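Local atomic coordinates of arginine kinase (Anthopleura japonica, PDB entry 4RF7), a protein that catalyses the reversible transfer of the terminal phosphate of ATP to L-arginine, giving N(omega)-phospho-L-arginine and ADP. Residues R131-R136 / H234-S239. Sequence-based numbering, arbitrary orientation.
With ARG (arginine), chain H.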
ATOM      1  N   ARG A 131      -3.555  -9.207   6.201  1.00 29.89           N
ATOM      2  CA  ARG A 131      -4.514  -8.755   7.204  1.00 29.22           C
ATOM      3  C   ARG A 131      -4.935  -9.900   8.119  1.00 29.93           C
ATOM      4  O   ARG A 131      -5.249 -11.000   7.648  1.00 26.84           O
ATOM      5  CB  ARG A 131      -5.741  -8.159   6.510  1.00 28.51           C
ATOM      6  CG  ARG A 131      -6.835  -7.649   7.444  1.00 27.55           C
ATOM      7  CD  ARG A 131      -8.070  -7.271   6.634  1.00 27.38           C
ATOM      8  NE  ARG A 131      -9.076  -6.578   7.433  1.00 28.73           N
ATOM      9  CZ  ARG A 131     -10.098  -7.177   8.038  1.00 27.42           C
ATOM     10  NH1 ARG A 131     -10.962  -6.459   8.740  1.00 30.08           N
ATOM     11  NH2 ARG A 131     -10.259  -8.491   7.940  1.00 20.42           N
ATOM     12  N   ILE A 132      -4.933  -9.648   9.426  1.00 27.78           N
ATOM     13  CA  ILE A 132      -5.439 -10.624  10.386  1.00 25.89           C
ATOM     14  C   ILE A 132      -6.401  -9.966  11.372  1.00 25.74           C
ATOM     15  O   ILE A 132      -6.045  -9.004  12.060  1.00 24.45           O
ATOM     16  CB  ILE A 132      -4.315 -11.320  11.175  1.00 26.65           C
ATOM     17  CG1 ILE A 132      -3.298 -11.958  10.226  1.00 27.39           C
ATOM     18  CG2 ILE A 132      -4.901 -12.384  12.096  1.00 29.10           C
ATOM     19  CD1 ILE A 132      -2.085 -12.550  10.933  1.00 27.53           C
ATOM     20  N   ARG A 133      -7.617 -10.498  11.434  1.00 23.07           N
ATOM     21  CA  ARG A 133      -8.652  -9.984  12.320  1.00 24.91           C
ATOM     22  C   ARG A 133      -9.068 -11.064  13.311  1.00 26.52           C
ATOM     23  O   ARG A 133      -9.135 -12.238  12.950  1.00 29.52           O
ATOM     24  CB  ARG A 133      -9.866  -9.566  11.489  1.00 26.06           C
ATOM     25  CG  ARG A 133     -11.115  -9.244  12.292  1.00 30.94           C
ATOM     26  CD  ARG A 133     -12.331  -9.898  11.664  1.00 36.73           C
ATOM     27  NE  ARG A 133     -12.712 -11.137  12.337  1.00 38.06           N
ATOM     28  CZ  ARG A 133     -13.632 -11.986  11.889  1.00 36.94           C
ATOM     29  NH1 ARG A 133     -13.911 -13.087  12.577  1.00 33.62           N
ATOM     30  NH2 ARG A 133     -14.272 -11.744  10.752  1.00 31.98           N
ATOM     31  N   VAL A 134      -9.327 -10.675  14.559  1.00 27.45           N
ATOM     32  CA  VAL A 134      -9.972 -11.570  15.523  1.00 27.18           C
ATOM     33  C   VAL A 134     -11.137 -10.865  16.220  1.00 30.08           C
ATOM     34  O   VAL A 134     -11.111  -9.648  16.417  1.00 28.89           O
ATOM     35  CB  VAL A 134      -8.988 -12.123  16.591  1.00 30.58           C
ATOM     36  CG1 VAL A 134      -7.984 -13.084  15.964  1.00 29.12           C
ATOM     37  CG2 VAL A 134      -8.272 -10.986  17.311  1.00 29.88           C
ATOM     38  N   ALA A 135     -12.161 -11.637  16.577  1.00 27.15           N
ATOM     39  CA  ALA A 135     -13.277 -11.130  17.370  1.00 29.40           C
ATOM     40  C   ALA A 135     -13.158 -11.689  18.786  1.00 29.12           C
ATOM     41  O   ALA A 135     -12.863 -12.873  18.963  1.00 26.21           O
ATOM     42  CB  ALA A 135     -14.602 -11.536  16.749  1.00 24.24           C
ATOM     43  N   ARG A 136     -13.377 -10.842  19.789  1.00 29.92           N
ATOM     44  CA  ARG A 136     -13.250 -11.255  21.187  1.00 30.20           C
ATOM     45  C   ARG A 136     -14.313 -10.580  22.057  1.00 29.97           C
ATOM     46  O   ARG A 136     -14.813  -9.502  21.719  1.00 25.18           O
ATOM     47  CB  ARG A 136     -11.856 -10.908  21.721  1.00 29.34           C
ATOM     48  CG  ARG A 136     -10.693 -11.674  21.087  1.00 26.07           C
ATOM     49  CD  ARG A 136     -10.621 -13.116  21.573  1.00 24.64           C
ATOM     50  NE  ARG A 136      -9.417 -13.798  21.096  1.00 22.95           N
ATOM     51  CZ  ARG A 136      -9.346 -14.487  19.961  1.00 28.04           C
ATOM     52  NH1 ARG A 136     -10.416 -14.597  19.182  1.00 24.99           N
ATOM     53  NH2 ARG A 136      -8.209 -15.072  19.607  1.00 32.23           N
ATOM     54  N   HIS A 234     -17.744  -7.217  21.458  1.00 19.01           N
ATOM     55  CA  HIS A 234     -17.070  -6.245  22.310  1.00 22.33           C
ATOM     56  C   HIS A 234     -15.843  -5.696  21.594  1.00 27.79           C
ATOM     57  O   HIS A 234     -15.603  -4.488  21.574  1.00 27.77           O
ATOM     58  CB  HIS A 234     -16.624  -6.883  23.627  1.00 20.84           C
ATOM     59  CG  HIS A 234     -17.752  -7.416  24.459  1.00 24.69           C
ATOM     60  ND1 HIS A 234     -17.535  -8.134  25.613  1.00 25.42           N
ATOM     61  CD2 HIS A 234     -19.090  -7.337  24.304  1.00 25.17           C
ATOM     62  CE1 HIS A 234     -18.702  -8.481  26.138  1.00 29.73           C
ATOM     63  NE2 HIS A 234     -19.662  -8.005  25.357  1.00 28.11           N
ATOM     64  N   LEU A 235     -15.079  -6.605  20.997  1.00 27.47           N
ATOM     65  CA  LEU A 235     -13.824  -6.256  20.351  1.00 29.71           C
ATOM     66  C   LEU A 235     -13.706  -6.890  18.975  1.00 28.33           C
ATOM     67  O   LEU A 235     -13.933  -8.093  18.811  1.00 26.31           O
ATOM     68  CB  LEU A 235     -12.644  -6.707  21.215  1.00 30.05           C
ATOM     69  CG  LEU A 235     -12.509  -6.041  22.584  1.00 32.83           C
ATOM     70  CD1 LEU A 235     -11.630  -6.861  23.515  1.00 31.33           C
ATOM     71  CD2 LEU A 235     -11.937  -4.652  22.412  1.00 31.08           C
ATOM     72  N   ARG A 236     -13.362  -6.065  17.989  1.00 25.50           N
ATOM     73  CA  ARG A 236     -12.924  -6.551  16.691  1.00 31.86           C
ATOM     74  C   ARG A 236     -11.521  -5.990  16.493  1.00 33.56           C
ATOM     75  O   ARG A 236     -11.345  -4.786  16.289  1.00 32.74           O
ATOM     76  CB  ARG A 236     -13.857  -6.072  15.580  1.00 36.63           C
ATOM     77  CG  ARG A 236     -13.588  -6.714  14.219  1.00 44.95           C
ATOM     78  CD  ARG A 236     -14.610  -6.246  13.192  1.00 51.78           C
ATOM     79  NE  ARG A 236     -14.652  -7.085  11.997  1.00 57.17           N
ATOM     80  CZ  ARG A 236     -15.252  -8.272  11.934  1.00 58.65           C
ATOM     81  NH1 ARG A 236     -15.249  -8.959  10.800  1.00 57.43           N
ATOM     82  NH2 ARG A 236     -15.849  -8.779  13.006  1.00 58.50           N
ATOM     83  N   ILE A 237     -10.525  -6.865  16.576  1.00 28.98           N
ATOM     84  CA  ILE A 237      -9.134  -6.438  16.617  1.00 29.32           C
ATOM     85  C   ILE A 237      -8.415  -6.835  15.330  1.00 27.19           C
ATOM     86  O   ILE A 237      -8.375  -8.014  14.967  1.00 28.11           O
ATOM     87  CB  ILE A 237      -8.422  -7.042  17.840  1.00 30.40           C
ATOM     88  CG1 ILE A 237      -9.265  -6.811  19.099  1.00 31.91           C
ATOM     89  CG2 ILE A 237      -7.029  -6.456  17.998  1.00 30.60           C
ATOM     90  CD1 ILE A 237      -8.708  -7.452  20.357  1.00 33.02           C
ATOM     91  N   ILE A 238      -7.851  -5.844  14.645  1.00 24.11           N
ATOM     92  CA  ILE A 238      -7.245  -6.062  13.336  1.00 24.26           C
ATOM     93  C   ILE A 238      -5.784  -5.616  13.296  1.00 25.74           C
ATOM     94  O   ILE A 238      -5.448  -4.514  13.738  1.00 22.57           O
ATOM     95  CB  ILE A 238      -8.031  -5.308  12.245  1.00 23.53           C
ATOM     96  CG1 ILE A 238      -9.513  -5.697  12.300  1.00 24.29           C
ATOM     97  CG2 ILE A 238      -7.441  -5.572  10.860  1.00 21.23           C
ATOM     98  CD1 ILE A 238     -10.458  -4.604  11.846  1.00 27.64           C
ATOM     99  N   SER A 239      -4.920  -6.483  12.772  1.00 27.97           N
ATOM    100  CA  SER A 239      -3.543  -6.110  12.472  1.00 28.62           C
ATOM    101  C   SER A 239      -3.359  -6.296  10.971  1.00 27.96           C
ATOM    102  O   SER A 239      -3.664  -7.364  10.431  1.00 24.61           O
ATOM    103  CB  SER A 239      -2.551  -6.975  13.254  1.00 28.97           C
ATOM    104  OG  SER A 239      -1.213  -6.621  12.947  1.00 30.62           O
TER
HETATM  105  N   ARG H 806     -12.553  -5.395   5.025  1.00 94.69           N
HETATM  106  CA  ARG H 806     -11.816  -5.745   3.817  1.00 95.75           C
HETATM  107  C   ARG H 806     -12.094  -7.191   3.416  1.00102.99           C
HETATM  108  O   ARG H 806     -13.048  -7.482   2.690  1.00107.14           O
HETATM  109  CB  ARG H 806     -10.314  -5.536   4.030  1.00 86.31           C
HETATM  110  CG  ARG H 806      -9.474  -5.686   2.772  1.00 81.97           C
HETATM  111  CD  ARG H 806      -7.988  -5.695   3.085  1.00 74.62           C
HETATM  112  NE  ARG H 806      -7.418  -7.039   3.038  1.00 72.95           N
HETATM  113  CZ  ARG H 806      -6.167  -7.302   2.676  1.00 70.83           C
HETATM  114  NH1 ARG H 806      -5.363  -6.310   2.334  1.00 60.83           N
HETATM  115  NH2 ARG H 806      -5.719  -8.550   2.652  1.00 63.32           N
HETATM  116  OXT ARG H 806     -11.378  -8.111   3.813  1.00103.67           O
HETATM  117  O   HOH W   1     -13.952  -5.901  10.025  1.00 39.06           O
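Two central, antiparallel strands of the large sheet in the phosphagen kinase catalytic domain pair here, with Arg131, Arg133 and Arg236, all predicted ATP-binding residues, on one face. Three hydrogen-bonded pairs, Ile132–Ser239, Val134–Ile237 and Arg136–Leu235, join the backbones through six N-H···O bonds. The bond from Ile237 N to Val134 O, at 2.8 Å, is nearly straight, whereas that from Leu235 N to Arg136 O is more bent (141°). On the arginine face, Ile238 packs against the aliphatic stem of Arg133 and against the Arg131 guanidinium: its CG1 lies 3.9 Å from Arg133 CG and its CD1 3.7 Å from Arg131 NH1. The outstretched Arg131 side chain also runs beside the bound arginine, its CD 3.7 Å from the ligand NE. The turn about CB-CG (chi2 -135°) carries Arg133 CD over one face of the Arg236 guanidinium, toward its rim; the two guanidinium planes lie 47° apart, with Arg133 NH2 3.0 Å from Arg236 NH1. This cluster of cationic groups is consistent with a pocket for the ATP phosphates. Asn281 and Gly285 hold Arg133 NH1. On the reverse face, Val134 CG2 meets Ile237 CB at 4.0 Å, while Ile132 and Ser239 pack on helix 246-264. Strand 286-293 flanks 131-136, and strand 225-229 lies beyond 235-239, placing the pair inside the sheet.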